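Local coordinates for protein probable thiosulfate sulfurtransferase (Thermus thermophilus, PDB 2EG4) that probably transfers sulfur from thiosulfate to an acceptor such as cyanide, as rhodaneses do, and binds a zinc ion, at residues A20-L23 with P24-H28; G49-T52 with E53-Q56; K162-P165 with L166-L170; S197-A200 with F201-R205. One frame throughout, in Å; residues are numbered along the deposited sequence.

Contact 1 (A20-L23 with P24-H28). With SO4 (sulfate ion), chain F.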
# COMPACT_ATOMS: atom_id res chain seq x y z
N ALA A 20 1.40 6.95 -23.23
CA ALA A 20 2.57 7.12 -24.08
C ALA A 20 3.18 5.76 -24.45
O ALA A 20 3.95 5.65 -25.42
CB ALA A 20 3.61 7.98 -23.36
N GLY A 21 2.81 4.73 -23.70
CA GLY A 21 3.30 3.40 -23.95
C GLY A 21 3.33 2.56 -22.67
O GLY A 21 3.95 2.95 -21.68
N HIS A 22 2.66 1.42 -22.71
CA HIS A 22 2.60 0.50 -21.58
C HIS A 22 2.87 -0.93 -22.04
O HIS A 22 2.93 -1.22 -23.25
CB HIS A 22 1.22 0.58 -20.89
CG HIS A 22 0.06 0.53 -21.84
ND1 HIS A 22 -0.49 -0.65 -22.30
CD2 HIS A 22 -0.68 1.52 -22.39
CE1 HIS A 22 -1.52 -0.38 -23.09
NE2 HIS A 22 -1.66 0.93 -23.16
N LEU A 23 3.06 -1.85 -21.11
CA LEU A 23 3.32 -3.22 -21.54
C LEU A 23 2.06 -3.78 -22.21
O LEU A 23 0.94 -3.46 -21.83
CB LEU A 23 3.75 -4.10 -20.37
CG LEU A 23 5.27 -4.07 -20.08
CD1 LEU A 23 5.74 -2.65 -19.73
CD2 LEU A 23 5.58 -5.02 -18.93
N PRO A 24 2.25 -4.61 -23.24
CA PRO A 24 1.06 -5.17 -23.91
C PRO A 24 0.09 -5.82 -22.93
O PRO A 24 0.49 -6.66 -22.12
CB PRO A 24 1.66 -6.18 -24.89
CG PRO A 24 2.98 -5.53 -25.26
CD PRO A 24 3.49 -5.01 -23.91
N GLY A 25 -1.17 -5.44 -23.01
CA GLY A 25 -2.17 -6.03 -22.14
C GLY A 25 -2.25 -5.46 -20.73
O GLY A 25 -3.11 -5.85 -19.96
N ALA A 26 -1.35 -4.53 -20.40
CA ALA A 26 -1.38 -3.97 -19.04
C ALA A 26 -2.55 -3.04 -18.80
O ALA A 26 -2.92 -2.24 -19.66
CB ALA A 26 -0.07 -3.23 -18.76
N ARG A 27 -3.17 -3.18 -17.63
CA ARG A 27 -4.28 -2.30 -17.27
C ARG A 27 -3.68 -1.11 -16.52
O ARG A 27 -2.63 -1.24 -15.91
CB ARG A 27 -5.24 -3.00 -16.29
CG ARG A 27 -6.16 -4.05 -16.89
CD ARG A 27 -5.43 -5.29 -17.29
NE ARG A 27 -6.35 -6.43 -17.34
CZ ARG A 27 -6.24 -7.44 -18.19
NH1 ARG A 27 -5.27 -7.45 -19.10
NH2 ARG A 27 -7.06 -8.47 -18.10
N HIS A 28 -4.37 0.03 -16.57
CA HIS A 28 -3.93 1.21 -15.84
C HIS A 28 -4.68 1.24 -14.53
O HIS A 28 -5.91 1.14 -14.52
CB HIS A 28 -4.29 2.49 -16.56
CG HIS A 28 -3.90 3.72 -15.80
ND1 HIS A 28 -4.82 4.57 -15.23
CD2 HIS A 28 -2.68 4.19 -15.44
CE1 HIS A 28 -4.19 5.52 -14.56
NE2 HIS A 28 -2.89 5.31 -14.67
S SO4 F . -8.05 5.64 -15.14
O1 SO4 F . -7.25 6.86 -15.47
O2 SO4 F . -8.19 5.53 -13.65
O3 SO4 F . -9.41 5.74 -15.76
O4 SO4 F . -7.35 4.42 -15.66

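Contact 2 (G49-T52 with E53-Q56)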
# COMPACT_ATOMS: atom_id res chain seq x y z
N GLY A 49 -16.01 -5.66 -1.13
CA GLY A 49 -16.93 -5.62 -2.27
C GLY A 49 -16.42 -4.70 -3.37
O GLY A 49 -16.54 -5.01 -4.56
N GLY A 50 -15.85 -3.58 -2.96
CA GLY A 50 -15.30 -2.62 -3.91
C GLY A 50 -14.12 -3.24 -4.66
O GLY A 50 -13.95 -3.01 -5.87
N LEU A 51 -13.32 -4.03 -3.96
CA LEU A 51 -12.19 -4.69 -4.62
C LEU A 51 -12.73 -5.75 -5.59
O LEU A 51 -12.20 -5.91 -6.68
CB LEU A 51 -11.26 -5.33 -3.59
CG LEU A 51 -10.46 -4.30 -2.77
CD1 LEU A 51 -9.80 -4.94 -1.55
CD2 LEU A 51 -9.37 -3.70 -3.66
N THR A 52 -13.77 -6.47 -5.20
CA THR A 52 -14.34 -7.47 -6.12
C THR A 52 -14.76 -6.80 -7.43
O THR A 52 -14.47 -7.31 -8.52
CB THR A 52 -15.60 -8.14 -5.54
OG1 THR A 52 -15.22 -9.02 -4.49
CG2 THR A 52 -16.31 -8.96 -6.61
N GLU A 53 -15.44 -5.67 -7.32
CA GLU A 53 -15.92 -4.96 -8.49
C GLU A 53 -14.76 -4.50 -9.36
O GLU A 53 -14.81 -4.60 -10.59
CB GLU A 53 -16.75 -3.75 -8.08
CG GLU A 53 -17.14 -2.84 -9.23
CD GLU A 53 -17.99 -3.54 -10.28
OE1 GLU A 53 -18.55 -4.62 -10.01
OE2 GLU A 53 -18.10 -2.98 -11.40
N LEU A 54 -13.72 -4.01 -8.70
CA LEU A 54 -12.53 -3.54 -9.40
C LEU A 54 -11.82 -4.69 -10.10
O LEU A 54 -11.43 -4.57 -11.27
CB LEU A 54 -11.58 -2.88 -8.40
CG LEU A 54 -10.26 -2.35 -8.97
CD1 LEU A 54 -10.48 -1.16 -9.88
CD2 LEU A 54 -9.38 -1.94 -7.79
N PHE A 55 -11.64 -5.79 -9.39
CA PHE A 55 -10.98 -6.96 -9.95
C PHE A 55 -11.73 -7.48 -11.17
O PHE A 55 -11.13 -7.82 -12.19
CB PHE A 55 -10.89 -8.08 -8.92
CG PHE A 55 -10.03 -7.76 -7.71
CD1 PHE A 55 -9.35 -6.55 -7.59
CD2 PHE A 55 -9.90 -8.70 -6.69
CE1 PHE A 55 -8.54 -6.29 -6.47
CE2 PHE A 55 -9.10 -8.45 -5.58
CZ PHE A 55 -8.42 -7.24 -5.46
N GLN A 56 -13.06 -7.54 -11.08
CA GLN A 56 -13.85 -8.03 -12.20
C GLN A 56 -13.83 -7.08 -13.39
O GLN A 56 -13.68 -7.51 -14.54
CB GLN A 56 -15.30 -8.28 -11.76
CG GLN A 56 -15.40 -9.28 -10.63
CD GLN A 56 -16.81 -9.75 -10.38
OE1 GLN A 56 -17.78 -9.04 -10.66
NE2 GLN A 56 -16.95 -10.95 -9.84

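Contact 3 (K162-P165 with L166-L170)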
# COMPACT_ATOMS: atom_id res chain seq x y z
N LYS A 162 6.99 5.03 17.06
CA LYS A 162 8.39 5.39 16.84
C LYS A 162 8.54 5.83 15.40
O LYS A 162 7.93 5.26 14.51
CB LYS A 162 9.29 4.19 17.13
CG LYS A 162 9.07 3.57 18.51
CD LYS A 162 9.26 4.59 19.63
CE LYS A 162 9.05 3.94 21.00
NZ LYS A 162 9.13 4.94 22.11
N ASN A 163 9.37 6.85 15.18
CA ASN A 163 9.58 7.38 13.84
C ASN A 163 10.63 6.57 13.07
O ASN A 163 11.75 6.35 13.54
CB ASN A 163 9.99 8.85 13.96
CG ASN A 163 10.01 9.59 12.62
OD1 ASN A 163 10.67 10.63 12.49
ND2 ASN A 163 9.26 9.09 11.63
N ALA A 164 10.25 6.09 11.89
CA ALA A 164 11.14 5.35 11.01
C ALA A 164 10.81 5.87 9.61
O ALA A 164 10.07 5.25 8.85
CB ALA A 164 10.88 3.83 11.10
N PRO A 165 11.35 7.07 9.26
CA PRO A 165 11.13 7.72 7.97
C PRO A 165 11.27 6.78 6.78
O PRO A 165 12.18 5.96 6.74
CB PRO A 165 12.17 8.83 7.96
CG PRO A 165 12.25 9.21 9.42
CD PRO A 165 12.29 7.84 10.09
N LEU A 166 10.36 6.93 5.83
CA LEU A 166 10.31 6.12 4.62
C LEU A 166 11.67 5.86 3.99
O LEU A 166 11.99 4.72 3.60
CB LEU A 166 9.41 6.82 3.59
CG LEU A 166 9.35 6.21 2.19
CD1 LEU A 166 8.62 4.88 2.24
CD2 LEU A 166 8.64 7.17 1.24
N GLU A 167 12.46 6.92 3.89
CA GLU A 167 13.80 6.87 3.30
C GLU A 167 14.63 5.68 3.77
O GLU A 167 15.29 5.02 2.97
CB GLU A 167 14.54 8.18 3.61
CG GLU A 167 13.99 9.41 2.90
CD GLU A 167 12.50 9.66 3.15
OE1 GLU A 167 12.08 9.71 4.33
OE2 GLU A 167 11.76 9.82 2.15
N LEU A 168 14.60 5.41 5.07
CA LEU A 168 15.35 4.30 5.64
C LEU A 168 15.05 2.96 4.97
O LEU A 168 15.94 2.12 4.82
CB LEU A 168 15.03 4.16 7.14
CG LEU A 168 15.34 5.33 8.06
CD1 LEU A 168 14.75 5.05 9.46
CD2 LEU A 168 16.85 5.51 8.14
N PHE A 169 13.80 2.76 4.56
CA PHE A 169 13.40 1.51 3.94
C PHE A 169 13.96 1.31 2.54
O PHE A 169 13.89 0.20 2.00
CB PHE A 169 11.87 1.42 3.94
CG PHE A 169 11.28 1.30 5.31
CD1 PHE A 169 11.10 0.05 5.89
CD2 PHE A 169 10.99 2.44 6.06
CE1 PHE A 169 10.64 -0.07 7.21
CE2 PHE A 169 10.53 2.34 7.36
CZ PHE A 169 10.36 1.08 7.94
N LEU A 170 14.52 2.36 1.97
CA LEU A 170 15.08 2.28 0.62
C LEU A 170 16.50 1.71 0.63
O LEU A 170 17.10 1.49 -0.42
CB LEU A 170 15.06 3.66 -0.03
CG LEU A 170 13.68 4.32 0.02
CD1 LEU A 170 13.75 5.67 -0.67
CD2 LEU A 170 12.63 3.43 -0.66

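Contact 4 (S197-A200 with F201-R205)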
# COMPACT_ATOMS: atom_id res chain seq x y z
N SER A 197 3.48 3.85 4.02
CA SER A 197 3.57 2.69 4.89
C SER A 197 3.39 1.42 4.10
O SER A 197 3.86 0.37 4.50
CB SER A 197 2.57 2.81 6.07
OG SER A 197 1.28 3.19 5.63
N ALA A 198 2.70 1.51 2.96
CA ALA A 198 2.54 0.34 2.10
C ALA A 198 3.94 -0.01 1.55
O ALA A 198 4.27 -1.18 1.32
CB ALA A 198 1.60 0.65 0.95
N VAL A 199 4.76 1.01 1.35
CA VAL A 199 6.11 0.79 0.84
C VAL A 199 6.91 0.06 1.93
O VAL A 199 7.58 -0.93 1.66
CB VAL A 199 6.83 2.13 0.51
CG1 VAL A 199 8.28 1.82 0.06
CG2 VAL A 199 6.13 2.85 -0.63
N ALA A 200 6.81 0.56 3.16
CA ALA A 200 7.54 -0.07 4.27
C ALA A 200 7.01 -1.48 4.52
O ALA A 200 7.78 -2.38 4.89
CB ALA A 200 7.38 0.78 5.51
N PHE A 201 5.71 -1.66 4.28
CA PHE A 201 5.05 -2.94 4.45
C PHE A 201 5.74 -3.97 3.54
O PHE A 201 6.19 -5.00 4.01
CB PHE A 201 3.55 -2.81 4.09
CG PHE A 201 2.82 -4.13 3.96
CD1 PHE A 201 2.23 -4.74 5.06
CD2 PHE A 201 2.67 -4.73 2.72
CE1 PHE A 201 1.51 -5.92 4.94
CE2 PHE A 201 1.95 -5.93 2.57
CZ PHE A 201 1.37 -6.52 3.70
N PHE A 202 5.82 -3.67 2.24
CA PHE A 202 6.46 -4.61 1.32
C PHE A 202 7.95 -4.83 1.55
O PHE A 202 8.44 -5.96 1.39
CB PHE A 202 6.22 -4.17 -0.13
CG PHE A 202 4.83 -4.43 -0.58
CD1 PHE A 202 4.37 -5.74 -0.72
CD2 PHE A 202 3.95 -3.38 -0.83
CE1 PHE A 202 3.07 -6.01 -1.08
CE2 PHE A 202 2.64 -3.64 -1.20
CZ PHE A 202 2.19 -4.95 -1.32
N VAL A 203 8.67 -3.78 1.93
CA VAL A 203 10.10 -3.91 2.20
C VAL A 203 10.30 -4.81 3.40
O VAL A 203 11.08 -5.77 3.35
CB VAL A 203 10.75 -2.54 2.51
CG1 VAL A 203 12.21 -2.75 2.99
CG2 VAL A 203 10.73 -1.67 1.27
N LEU A 204 9.60 -4.51 4.49
CA LEU A 204 9.74 -5.30 5.71
C LEU A 204 9.37 -6.76 5.47
O LEU A 204 10.06 -7.66 5.95
CB LEU A 204 8.88 -4.71 6.83
CG LEU A 204 9.39 -3.40 7.45
CD1 LEU A 204 8.41 -2.88 8.47
CD2 LEU A 204 10.75 -3.65 8.11
N ARG A 205 8.28 -6.99 4.75
CA ARG A 205 7.84 -8.35 4.47
C ARG A 205 8.91 -9.12 3.70
O ARG A 205 9.14 -10.31 3.95
CB ARG A 205 6.51 -8.35 3.70
CG ARG A 205 5.32 -7.99 4.59
CD ARG A 205 4.31 -9.12 4.67
NE ARG A 205 3.42 -8.96 5.82
CZ ARG A 205 2.47 -9.83 6.16
NH1 ARG A 205 2.28 -10.93 5.42
NH2 ARG A 205 1.71 -9.61 7.22

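Contact 1 (A20-L23 with P24-H28)
His-22 and Ala-26 approach each other across the tight turn that follows helix 15-20, both of them bonded to the carbonyl of Leu-23. From CB the histidine sets CG between the backbone N and the carbonyl carbon (chi1 47°), and this brings the ring edge to the carbonyl of the next residue, Leu-23. ND1 then donates to Leu-23 O at 3.2 Å; the bond is nearly straight at 168° and keeps close to the ring plane. Beyond it, CE1 comes within 4.1 Å of Ala-26 O, and at the tip NE2 makes a weak hydrogen bond to Lys-103 O. Leu-23 O is gripped a second time by Ala-26 N, at 2.9 Å, and the two donors arrive from opposite faces of the carbonyl plane. The backbone bond closes a type II beta turn from Leu-23 to Ala-26, with Gly-25 at positive phi. Across the turn Leu-23 CB stands 4.2 Å from Ala-26 CB. With an alanine at His-22, Leu-23 O would probably lose one of its two donors and the Tyr-18 ring its stacking partner. Further along, Arg-27 NH1 reaches back to Gly-25 O at 2.8 Å, while His-28 ND1 donates at 2.6 Å to O4 of a sulfate, probably from the crystallisation liquor, that Arg-15 NE also binds. The turn leads from helix 15-20 into strand 27-28, an outermost strand of the parallel sheet; Leu-23 and Ala-26 rest on Leu-9 of strand 8-11, and His-22 and Ala-26 touch Tyr-67 of strand 64-67.

Contact 2 (G49-T52 with E53-Q56)
Gly-49 to Gln-56 form two turns within helix 41-57, in which the amides of Glu-53, Leu-54, Phe-55 and Gln-56 each bond the carbonyl four residues back. The bond from Phe-55 N to Leu-51 O is 2.8 Å long and nearly straight at 169°. That same oxygen also lies over one face of the Phe-55 ring, 3.0 Å from CG and displaced toward the rim. The torsions explain it: CG stands beside the backbone N, and chi2 of -2° brings the CA-CB bond close to the ring plane, so that the aromatic face is laid flat along the preceding turn. Onto this face Leu-51 also sets its CB, 4.2 Å from the ring centroid in a CH-pi contact, while its CD2 reaches Phe-55 CE1 at 3.9 Å. Both side chains point the same way, and beyond them Phe-81 and Leu-82 of helix 73-84 continue the apolar packing. On another side of the helix Thr-52 and Gln-56 run alongside each other. Gln-56 CG passes 3.0 Å from Thr-52 O, and the extended chain carries NE2 to 3.8 Å from Thr-52 CG2. The polar ends look beyond the helix: Thr-52 OG1 accepts from Ala-115 N, Gln-56 NE2 donates to Val-113 O, and Arg-110 meets both Gln-56 OE1 and, in a salt bridge, Glu-53 OE1. The chemistry is thus divided between an apolar side, with Leu-51 and Phe-55 buried against helix 73-84, and a polar side that holds Arg-110, Val-113 and Ala-115 along the helix.

Contact 3 (K162-P165 with L166-L170)
Pro-165 O takes the amide of Leu-168 in a hydrogen bond of 3.0 Å, distinctly bent at 141°, with the donor standing above the carbonyl plane instead of within it. Two further bonds follow the same three-residue spacing, from Phe-169 N to Leu-166 O at 2.8 Å and from Leu-170 N to Glu-167 O, a bonding pattern of the 3-10 type. Pro-165 itself is flanked by two side chains. Leu-168 runs alongside it, CG placed beside its own backbone N, and brings CD1 to 3.8 Å from Pro-165 CD and 3.9 Å from Ala-164 CA. Glu-167 bends at chi2 (55°), which curls its carboxylate back until OE1 is 3.7 Å from Pro-165 CB. In the rhodanese-like fold this is the exit from the outermost strand 162-163 of a parallel sheet, where the chain turns away toward helix 175-179. Asn-163 is held at the start of the exit by ND2, which donates to the carbonyls of Asp-136 and Arg-138. Phe-169 swings its ring back toward the strand end: CE2 comes to 3.3 Å from Ala-164 O, which lies at the ring edge and near its plane, and to 4.0 Å from Ala-164 CB. Leu-175 and Leu-179 of helix 175-179 also touch this ring, as do Ala-200 and Leu-204 of helix 195-206. Leu-166 leans on Arg-196 and Val-199 of that same helix, its side chain about 11 Å from the side chain of the zinc ligand His-192.

Contact 4 (S197-A200 with F201-R205)
Phe-201 N, Phe-202 N, Val-203 N and Leu-204 N donate in turn to Ser-197 O, Ala-198 O, Val-199 O and Ala-200 O, each four residues earlier in helix 195-206. The bond from Leu-204 N to Ala-200 O is short, 2.8 Å, and fairly straight at 166°; the one from Phe-201 N to Ser-197 O is as short but bends to 144°. Arg-205 N continues the series to Phe-201 O, and Val-203 O accepts from Ser-206 OG. Ala-198 O, besides taking the amide of Phe-202, has CD2 of that ring at 3.1 Å, while Val-203 CG2 touches Val-199 O at 3.3 Å. The two phenylalanines take different first torsions: CG of Phe-201 lies trans to its backbone N (chi1 169°), CG of Phe-202 beside its own. With these torsions Phe-201 CD2 stands 3.8 Å above the plane of the Phe-202 ring, over its centre. Arg-205 CG lies over one face of the Phe-201 ring, and Arg-205 NE donates to Ala-211 O. Ser-197 OG has a weak bond to Asn-213 ND2. Replacing Phe-202 by an alanine would probably open a gap beside Cys-76 and Ala-79 and take away the face against which Phe-201 is set. The helix is the crossover of a beta-alpha-beta unit: Ser-197 and Leu-204 touch Val-189 of strand 186-190, Ala-198 and Phe-201 touch Asn-213 of strand 210-213, and Ala-198, Val-199 and Phe-202 meet helix 73-84 of the first rhodanese-like domain.

From the N terminus, contact 1 closes the turn between helix 15-20 and strand 27-28, and contact 2 follows on the next helix, 41-57, both within the first rhodanese-like domain; their nearest atoms stay about 7 Å apart. Contact 3, in the second domain, closes the turn by which the chain leaves strand 162-163, and contact 4 lies on the later helix 195-206. All four are in series along the chain, none nesting in or crossing another. Contacts 3 and 4 touch, Phe-169 CE1 reaching Leu-204 CG at 3.6 Å, so the loop after the edge strand packs on the crossover helix. Contact 4 also faces helix 73-84, joining the two domains.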